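Cystatin-F (Homo sapiens, PDB 2CH9) inhibits cysteine proteases such as papain and cathepsin L, more weakly than other cystatins do, and forms a disulfide-linked homodimer. Local coordinates at residues 53-58 with 72-77; 66-71 with 106-111. All blocks are in the same frame, centred on the assembly; numbering follows the deposited sequence.

Contact 1: 53-58 with 72-77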
ATOM      1  N   GLU A  53      -5.092  12.758  16.220  1.00 54.06           N
ATOM      2  CA  GLU A  53      -4.884  11.320  16.359  1.00 53.99           C
ATOM      3  C   GLU A  53      -5.052  10.947  17.841  1.00 54.10           C
ATOM      4  O   GLU A  53      -4.513  11.625  18.727  1.00 53.34           O
ATOM      5  CB  GLU A  53      -3.518  10.912  15.791  1.00 54.12           C
ATOM      6  CG  GLU A  53      -2.280  11.294  16.637  1.00 54.58           C
ATOM      7  CD  GLU A  53      -1.864  12.760  16.540  1.00 54.55           C
ATOM      8  OE1 GLU A  53      -2.496  13.572  15.824  1.00 55.31           O
ATOM      9  OE2 GLU A  53      -0.878  13.110  17.211  1.00 56.86           O
ATOM     10  N   SER A  54      -5.840   9.905  18.113  1.00 54.17           N
ATOM     11  CA  SER A  54      -6.087   9.501  19.496  1.00 54.34           C
ATOM     12  C   SER A  54      -5.454   8.164  19.861  1.00 54.49           C
ATOM     13  O   SER A  54      -5.136   7.937  21.021  1.00 54.62           O
ATOM     14  CB  SER A  54      -7.587   9.514  19.835  1.00 54.38           C
ATOM     15  OG  SER A  54      -8.311   8.534  19.110  1.00 54.92           O
ATOM     16  N   ARG A  55      -5.267   7.285  18.877  1.00 54.75           N
ATOM     17  CA  ARG A  55      -4.696   5.964  19.127  1.00 55.10           C
ATOM     18  C   ARG A  55      -4.157   5.380  17.835  1.00 54.93           C
ATOM     19  O   ARG A  55      -4.797   5.477  16.803  1.00 55.33           O
ATOM     20  CB  ARG A  55      -5.756   5.031  19.740  1.00 55.01           C
ATOM     21  CG  ARG A  55      -5.255   3.658  20.143  1.00 57.02           C
ATOM     22  CD  ARG A  55      -6.173   3.013  21.197  1.00 59.95           C
ATOM     23  NE  ARG A  55      -7.389   2.457  20.606  1.00 62.43           N
ATOM     24  CZ  ARG A  55      -7.748   1.174  20.667  1.00 64.64           C
ATOM     25  NH1 ARG A  55      -6.989   0.286  21.309  1.00 64.40           N
ATOM     26  NH2 ARG A  55      -8.874   0.773  20.084  1.00 65.10           N
ATOM     27  N   ILE A  56      -2.980   4.770  17.894  1.00 54.55           N
ATOM     28  CA  ILE A  56      -2.436   4.065  16.746  1.00 54.03           C
ATOM     29  C   ILE A  56      -2.426   2.595  17.111  1.00 54.10           C
ATOM     30  O   ILE A  56      -1.673   2.177  17.993  1.00 53.63           O
ATOM     31  CB  ILE A  56      -1.018   4.541  16.401  1.00 54.12           C
ATOM     32  CG1 ILE A  56      -1.016   6.043  16.160  1.00 54.07           C
ATOM     33  CG2 ILE A  56      -0.474   3.775  15.181  1.00 53.42           C
ATOM     34  CD1 ILE A  56       0.314   6.681  16.382  1.00 56.83           C
ATOM     35  N   THR A  57      -3.277   1.816  16.447  1.00 53.75           N
ATOM     36  CA  THR A  57      -3.465   0.422  16.832  1.00 53.56           C
ATOM     37  C   THR A  57      -2.522  -0.527  16.097  1.00 53.24           C
ATOM     38  O   THR A  57      -2.073  -1.520  16.667  1.00 52.21           O
ATOM     39  CB  THR A  57      -4.938  -0.030  16.680  1.00 53.67           C
ATOM     40  OG1 THR A  57      -5.510   0.582  15.523  1.00 54.62           O
ATOM     41  CG2 THR A  57      -5.743   0.410  17.883  1.00 54.07           C
ATOM     42  N   ARG A  58      -2.213  -0.205  14.840  1.00 52.89           N
ATOM     43  CA  ARG A  58      -1.344  -1.044  14.007  1.00 53.52           C
ATOM     44  C   ARG A  58      -0.515  -0.172  13.078  1.00 51.94           C
ATOM     45  O   ARG A  58      -0.948   0.904  12.681  1.00 51.39           O
ATOM     46  CB  ARG A  58      -2.164  -2.087  13.213  1.00 53.33           C
ATOM     47  CG  ARG A  58      -2.802  -3.130  14.105  1.00 54.84           C
ATOM     48  CD  ARG A  58      -3.442  -4.312  13.377  1.00 57.82           C
ATOM     49  NE  ARG A  58      -4.836  -4.033  13.024  1.00 66.27           N
ATOM     50  CZ  ARG A  58      -5.685  -4.923  12.504  1.00 67.54           C
ATOM     51  NH1 ARG A  58      -5.290  -6.172  12.262  1.00 69.18           N
ATOM     52  NH2 ARG A  58      -6.932  -4.557  12.205  1.00 67.67           N
ATOM     53  N   GLU A  72      -3.031   2.107  11.030  1.00 55.45           N
ATOM     54  CA  GLU A  72      -4.378   2.009  11.546  1.00 56.00           C
ATOM     55  C   GLU A  72      -4.408   2.955  12.748  1.00 55.76           C
ATOM     56  O   GLU A  72      -3.787   2.696  13.774  1.00 56.21           O
ATOM     57  CB  GLU A  72      -4.686   0.569  11.967  1.00 55.58           C
ATOM     58  CG  GLU A  72      -6.112   0.318  12.371  1.00 56.25           C
ATOM     59  CD  GLU A  72      -6.331  -1.122  12.819  1.00 57.53           C
ATOM     60  OE1 GLU A  72      -5.873  -1.495  13.935  1.00 61.32           O
ATOM     61  OE2 GLU A  72      -6.963  -1.893  12.063  1.00 58.94           O
ATOM     62  N   VAL A  73      -5.134   4.052  12.601  1.00 55.56           N
ATOM     63  CA  VAL A  73      -5.070   5.164  13.546  1.00 55.62           C
ATOM     64  C   VAL A  73      -6.496   5.635  13.878  1.00 55.45           C
ATOM     65  O   VAL A  73      -7.338   5.743  12.987  1.00 56.21           O
ATOM     66  CB  VAL A  73      -4.184   6.325  12.979  0.50 55.46           C
ATOM     67  CG1 VAL A  73      -4.489   6.592  11.510  0.50 55.86           C
ATOM     68  CG2 VAL A  73      -4.311   7.598  13.815  0.50 55.45           C
ATOM     69  N   GLU A  74      -6.786   5.836  15.157  1.00 54.69           N
ATOM     70  CA  GLU A  74      -8.045   6.435  15.555  1.00 54.62           C
ATOM     71  C   GLU A  74      -7.861   7.945  15.692  1.00 54.31           C
ATOM     72  O   GLU A  74      -6.831   8.408  16.181  1.00 54.26           O
ATOM     73  CB  GLU A  74      -8.565   5.822  16.854  1.00 54.33           C
ATOM     74  CG  GLU A  74      -9.165   4.425  16.673  1.00 57.22           C
ATOM     75  CD  GLU A  74      -9.384   3.697  17.985  1.00 60.21           C
ATOM     76  OE1 GLU A  74      -9.567   4.363  19.033  1.00 62.33           O
ATOM     77  OE2 GLU A  74      -9.381   2.446  17.976  1.00 63.03           O
ATOM     78  N   ILE A  75      -8.848   8.706  15.230  1.00 53.70           N
ATOM     79  CA  ILE A  75      -8.826  10.160  15.371  1.00 53.25           C
ATOM     80  C   ILE A  75     -10.070  10.630  16.114  1.00 53.18           C
ATOM     81  O   ILE A  75     -11.119   9.995  16.024  1.00 52.94           O
ATOM     82  CB  ILE A  75      -8.694  10.874  14.012  1.00 53.23           C
ATOM     83  CG1 ILE A  75      -9.920  10.614  13.124  1.00 53.18           C
ATOM     84  CG2 ILE A  75      -7.401  10.432  13.302  1.00 52.44           C
ATOM     85  CD1 ILE A  75      -9.971  11.507  11.899  1.00 51.24           C
ATOM     86  N   GLY A  76      -9.939  11.723  16.860  1.00 52.57           N
ATOM     87  CA  GLY A  76     -11.040  12.239  17.658  1.00 52.39           C
ATOM     88  C   GLY A  76     -11.180  13.745  17.579  1.00 52.43           C
ATOM     89  O   GLY A  76     -10.188  14.465  17.407  1.00 52.17           O
ATOM     90  N   ARG A  77     -12.417  14.226  17.709  1.00 52.33           N
ATOM     91  CA  ARG A  77     -12.683  15.659  17.672  1.00 52.24           C
ATOM     92  C   ARG A  77     -12.117  16.339  18.918  1.00 52.14           C
ATOM     93  O   ARG A  77     -12.304  15.852  20.033  1.00 52.10           O
ATOM     94  CB  ARG A  77     -14.179  15.938  17.528  1.00 51.93           C
ATOM     95  CG  ARG A  77     -14.486  17.412  17.309  1.00 51.81           C
ATOM     96  CD  ARG A  77     -15.975  17.713  17.270  1.00 52.63           C
ATOM     97  NE  ARG A  77     -16.582  17.430  15.968  1.00 52.74           N
ATOM     98  CZ  ARG A  77     -17.653  16.663  15.785  1.00 55.05           C
ATOM     99  NH1 ARG A  77     -18.265  16.097  16.820  1.00 55.42           N
ATOM    100  NH2 ARG A  77     -18.130  16.469  14.560  1.00 54.87           N
TER
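R58 grips the carboxylate of E72 side-on, one nitrogen to each oxygen. NE of R58 lies 2.9 Å from OE1 of E72, which it meets from above the carboxylate plane, while NH2 of R58 takes the syn lone pair of OE2 of E72 at 2.7 Å. The two flat groups are turned 54° apart, a bidentate pair that is not coplanar. E72 carries CG anti to its backbone N (chi1 -173°), and R58 bends at chi3 (-88°), bringing NE round to the acid. T57 adds a third bond, its OG1 donating to the anti side of OE1 of E72 at 2.6 Å.

R55 and E74 repeat the theme side by side, pointing the same way. NH2 of R55 reaches OE2 of E74 on its syn side at 2.7 Å, with a weak bond from NE to OE1. The methyl CG2 of T57 sits 3.5 Å above the centre of the R55 guanidinium, covering one face of it.

Both pairs stand at classic beta bulges. S54 and R55 both face E74, with N of S54 bonded to O of E74 at 2.6 Å; T57 and R58 both face E72 in the same way. A small hydroxyl residue suits the first place in each bulge: OG1 of T57 bonds to the acid of E72, while OG of S54 makes a weak bond to the backbone O of E74.

On the other face the beta-branched I56, V73 and I75 suit an extended strand; I56 and I75 pack on helix 28-44, and E53 turns its acid to R35 of that helix.

E72 is buried, with F19 of the second subunit packed on it, and the bonds to OE1 and OE2 would compensate its charge and probably keep it ionised. The chemistry thus divides the hairpin into an ion-paired face and a largely apolar one against the helix, where E53 with R35 is the charged exception.

Contact 2: 66-71 with 106-111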
ATOM      1  N   GLY A  66      12.610   6.374   0.691  1.00 54.39           N
ATOM      2  CA  GLY A  66      12.006   7.077   1.816  1.00 53.60           C
ATOM      3  C   GLY A  66      11.216   6.060   2.615  1.00 53.52           C
ATOM      4  O   GLY A  66      11.357   4.854   2.410  1.00 52.90           O
ATOM      5  N   LEU A  67      10.370   6.549   3.512  1.00 53.64           N
ATOM      6  CA  LEU A  67       9.587   5.693   4.395  1.00 53.57           C
ATOM      7  C   LEU A  67       8.094   5.819   4.133  1.00 53.69           C
ATOM      8  O   LEU A  67       7.525   6.908   4.244  1.00 53.55           O
ATOM      9  CB  LEU A  67       9.883   6.030   5.865  1.00 53.85           C
ATOM     10  CG  LEU A  67      11.313   5.742   6.392  1.00 54.88           C
ATOM     11  CD1 LEU A  67      11.412   5.924   7.890  1.00 56.99           C
ATOM     12  CD2 LEU A  67      11.799   4.351   6.028  1.00 55.78           C
ATOM     13  N   LYS A  68       7.461   4.711   3.777  1.00 53.76           N
ATOM     14  CA  LYS A  68       6.005   4.692   3.615  1.00 54.37           C
ATOM     15  C   LYS A  68       5.383   3.996   4.820  1.00 54.70           C
ATOM     16  O   LYS A  68       5.669   2.814   5.094  1.00 54.69           O
ATOM     17  CB  LYS A  68       5.599   3.965   2.329  1.00 54.88           C
ATOM     18  CG  LYS A  68       4.110   4.071   2.000  1.00 56.12           C
ATOM     19  CD  LYS A  68       3.657   2.982   1.079  1.00 60.65           C
ATOM     20  CE  LYS A  68       2.760   3.567   0.011  1.00 64.53           C
ATOM     21  NZ  LYS A  68       1.898   2.566  -0.672  1.00 66.04           N
ATOM     22  N   TYR A  69       4.556   4.731   5.558  1.00 54.08           N
ATOM     23  CA  TYR A  69       3.858   4.170   6.715  1.00 53.83           C
ATOM     24  C   TYR A  69       2.490   3.700   6.316  1.00 53.99           C
ATOM     25  O   TYR A  69       1.793   4.367   5.554  1.00 54.36           O
ATOM     26  CB  TYR A  69       3.759   5.192   7.837  1.00 52.69           C
ATOM     27  CG  TYR A  69       5.105   5.574   8.381  1.00 53.16           C
ATOM     28  CD1 TYR A  69       5.733   4.799   9.362  1.00 51.12           C
ATOM     29  CD2 TYR A  69       5.784   6.683   7.885  1.00 51.21           C
ATOM     30  CE1 TYR A  69       6.983   5.147   9.845  1.00 52.62           C
ATOM     31  CE2 TYR A  69       7.037   7.029   8.365  1.00 50.30           C
ATOM     32  CZ  TYR A  69       7.624   6.266   9.338  1.00 52.59           C
ATOM     33  OH  TYR A  69       8.855   6.639   9.808  1.00 53.76           O
ATOM     34  N   MET A  70       2.119   2.511   6.764  1.00 54.39           N
ATOM     35  CA  MET A  70       0.748   2.046   6.600  1.00 54.90           C
ATOM     36  C   MET A  70       0.196   1.970   8.013  1.00 54.83           C
ATOM     37  O   MET A  70       0.698   1.185   8.821  1.00 54.94           O
ATOM     38  CB  MET A  70       0.713   0.673   5.913  1.00 54.82           C
ATOM     39  CG  MET A  70       1.410   0.682   4.574  1.00 55.79           C
ATOM     40  SD  MET A  70       1.592  -0.952   3.874  1.00 57.01           S
ATOM     41  CE  MET A  70       2.060  -0.514   2.193  1.00 58.52           C
ATOM     42  N   LEU A  71      -0.819   2.781   8.309  1.00 54.71           N
ATOM     43  CA  LEU A  71      -1.252   2.989   9.689  1.00 55.01           C
ATOM     44  C   LEU A  71      -2.725   2.715   9.886  1.00 55.58           C
ATOM     45  O   LEU A  71      -3.549   3.029   9.032  1.00 55.89           O
ATOM     46  CB  LEU A  71      -0.966   4.418  10.155  1.00 54.75           C
ATOM     47  CG  LEU A  71       0.430   5.013  10.028  1.00 54.50           C
ATOM     48  CD1 LEU A  71       0.398   6.411  10.595  1.00 52.43           C
ATOM     49  CD2 LEU A  71       1.493   4.168  10.765  1.00 52.32           C
ATOM     50  N   TYR A 106      -7.625   4.228   8.090  1.00 54.49           N
ATOM     51  CA  TYR A 106      -6.424   3.637   7.553  1.00 54.15           C
ATOM     52  C   TYR A 106      -5.731   4.722   6.737  1.00 54.57           C
ATOM     53  O   TYR A 106      -6.366   5.423   5.947  1.00 54.08           O
ATOM     54  CB  TYR A 106      -6.744   2.423   6.670  1.00 53.87           C
ATOM     55  CG  TYR A 106      -5.506   1.916   5.959  1.00 54.29           C
ATOM     56  CD1 TYR A 106      -4.569   1.120   6.632  1.00 51.10           C
ATOM     57  CD2 TYR A 106      -5.239   2.272   4.625  1.00 52.48           C
ATOM     58  CE1 TYR A 106      -3.419   0.680   6.006  1.00 52.00           C
ATOM     59  CE2 TYR A 106      -4.082   1.827   3.987  1.00 52.61           C
ATOM     60  CZ  TYR A 106      -3.182   1.025   4.686  1.00 54.07           C
ATOM     61  OH  TYR A 106      -2.041   0.576   4.067  1.00 55.42           O
ATOM     62  N   SER A 107      -4.429   4.871   6.930  1.00 55.13           N
ATOM     63  CA  SER A 107      -3.679   5.792   6.117  1.00 55.60           C
ATOM     64  C   SER A 107      -2.356   5.229   5.604  1.00 55.49           C
ATOM     65  O   SER A 107      -1.763   4.311   6.201  1.00 55.16           O
ATOM     66  CB  SER A 107      -3.422   7.097   6.876  1.00 56.37           C
ATOM     67  OG  SER A 107      -2.465   6.890   7.890  1.00 58.70           O
ATOM     68  N   GLU A 108      -1.911   5.791   4.482  1.00 55.04           N
ATOM     69  CA  GLU A 108      -0.547   5.607   4.004  1.00 54.24           C
ATOM     70  C   GLU A 108       0.070   6.984   3.932  1.00 53.86           C
ATOM     71  O   GLU A 108      -0.555   7.929   3.433  1.00 53.23           O
ATOM     72  CB  GLU A 108      -0.530   4.894   2.657  1.00 54.44           C
ATOM     73  CG  GLU A 108      -0.932   3.434   2.802  1.00 55.64           C
ATOM     74  CD  GLU A 108      -1.132   2.685   1.506  1.00 56.85           C
ATOM     75  OE1 GLU A 108      -0.955   3.249   0.390  1.00 59.05           O
ATOM     76  OE2 GLU A 108      -1.486   1.492   1.611  1.00 58.37           O
ATOM     77  N   VAL A 109       1.281   7.097   4.468  1.00 53.13           N
ATOM     78  CA  VAL A 109       1.978   8.361   4.604  1.00 52.67           C
ATOM     79  C   VAL A 109       3.398   8.118   4.120  1.00 52.91           C
ATOM     80  O   VAL A 109       4.098   7.223   4.636  1.00 52.12           O
ATOM     81  CB  VAL A 109       2.054   8.792   6.092  1.00 53.26           C
ATOM     82  CG1 VAL A 109       2.851  10.070   6.243  1.00 53.01           C
ATOM     83  CG2 VAL A 109       0.655   8.937   6.700  1.00 53.68           C
ATOM     84  N   TRP A 110       3.823   8.896   3.132  1.00 51.85           N
ATOM     85  CA  TRP A 110       5.159   8.759   2.563  1.00 52.20           C
ATOM     86  C   TRP A 110       6.020   9.914   3.046  1.00 52.06           C
ATOM     87  O   TRP A 110       5.671  11.083   2.834  1.00 51.57           O
ATOM     88  CB  TRP A 110       5.089   8.744   1.029  1.00 52.88           C
ATOM     89  CG  TRP A 110       6.420   8.491   0.344  1.00 53.32           C
ATOM     90  CD1 TRP A 110       7.312   7.471   0.598  1.00 53.45           C
ATOM     91  CD2 TRP A 110       6.990   9.260  -0.721  1.00 54.10           C
ATOM     92  NE1 TRP A 110       8.395   7.571  -0.239  1.00 51.92           N
ATOM     93  CE2 TRP A 110       8.227   8.656  -1.060  1.00 54.64           C
ATOM     94  CE3 TRP A 110       6.571  10.389  -1.432  1.00 53.67           C
ATOM     95  CZ2 TRP A 110       9.054   9.158  -2.073  1.00 53.07           C
ATOM     96  CZ3 TRP A 110       7.391  10.885  -2.430  1.00 54.19           C
ATOM     97  CH2 TRP A 110       8.622  10.265  -2.744  1.00 54.09           C
ATOM     98  N   VAL A 111       7.122   9.598   3.719  1.00 51.28           N
ATOM     99  CA  VAL A 111       7.972  10.637   4.304  1.00 52.00           C
ATOM    100  C   VAL A 111       9.389  10.495   3.773  1.00 52.56           C
ATOM    101  O   VAL A 111       9.970   9.403   3.823  1.00 53.07           O
ATOM    102  CB  VAL A 111       7.963  10.589   5.852  1.00 51.48           C
ATOM    103  CG1 VAL A 111       8.741  11.765   6.449  1.00 50.43           C
ATOM    104  CG2 VAL A 111       6.529  10.573   6.371  1.00 51.43           C
TER
HETATM  105  O   HOH W   1      -0.160   0.389  -0.457  0.50 62.08           O
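Y106 lies alongside M70, both side chains pointing the same way, with OH of Y106 3.3 Å from CB of M70. CG of Y106 is anti to its backbone N (chi1 172°), and the hydroxyl donates to the anti lone pair of OE2 of E108 at 2.7 Å. The flexible thioether chain of M70 fits beside the phenol and the CG of E108.

S107 pairs with L71 through two backbone hydrogen bonds. Its small side chain leaves room for L71, whose CB is 3.7 Å from OG of S107, and that hydroxyl bonds to OG of S37 on the helix.

E108 is the polar hub. NZ of K68 approaches OE1 of E108 at 3.1 Å from well above the carboxylate plane (69° out of it), the long lysine chain crossing the acid. A water donates to OE2 of E108 and accepts a weak bond from the same NZ, so the buried acid is held at both oxygens.

V109, beta-branched and apolar, suits the helix-facing side it shares with Y69; N of Y69 lies 2.7 Å from O of V109. CD1 of W110 lies 3.7 Å from O of L67, and its indole lets a large ring also donate, NE1 bonding to O of V64. V111 closes the ladder with two backbone bonds to L67 and sets CG2 4.1 Å from CE2 at the edge of the Y69 ring. G66 beside it belongs to the secondary area of contact of the inhibitor; its backbone angles (phi 136°) and the nearness of O of V111 leave no room for a CB.

Strands 49-63 and 117-126 flank this pair of strands. Helix 28-44 covers the face of Y69, L71 and V109, while the second subunit packs against K68, M70, Y106 and E108.

Overall arrangement
From the N terminus the chain passes through helix 28-44 into strand 49-63, which contributes 53-58, and turns back into strand 67-78. Contact 1 closes this hairpin with only 13 residues between its segments. Strand 67-78 supplies both 66-71 and, directly after it, 72-77, and contact 2 closes a longer loop of 34 residues by bringing in strand 102-112. Because 66-71 lies inside the loop of contact 1 while 106-111 lies beyond it, the two contacts cross. Their centres are about 14 Å apart, and V73 touches S107. Together they tie three successive strands into the cystatin sheet that packs on the helix.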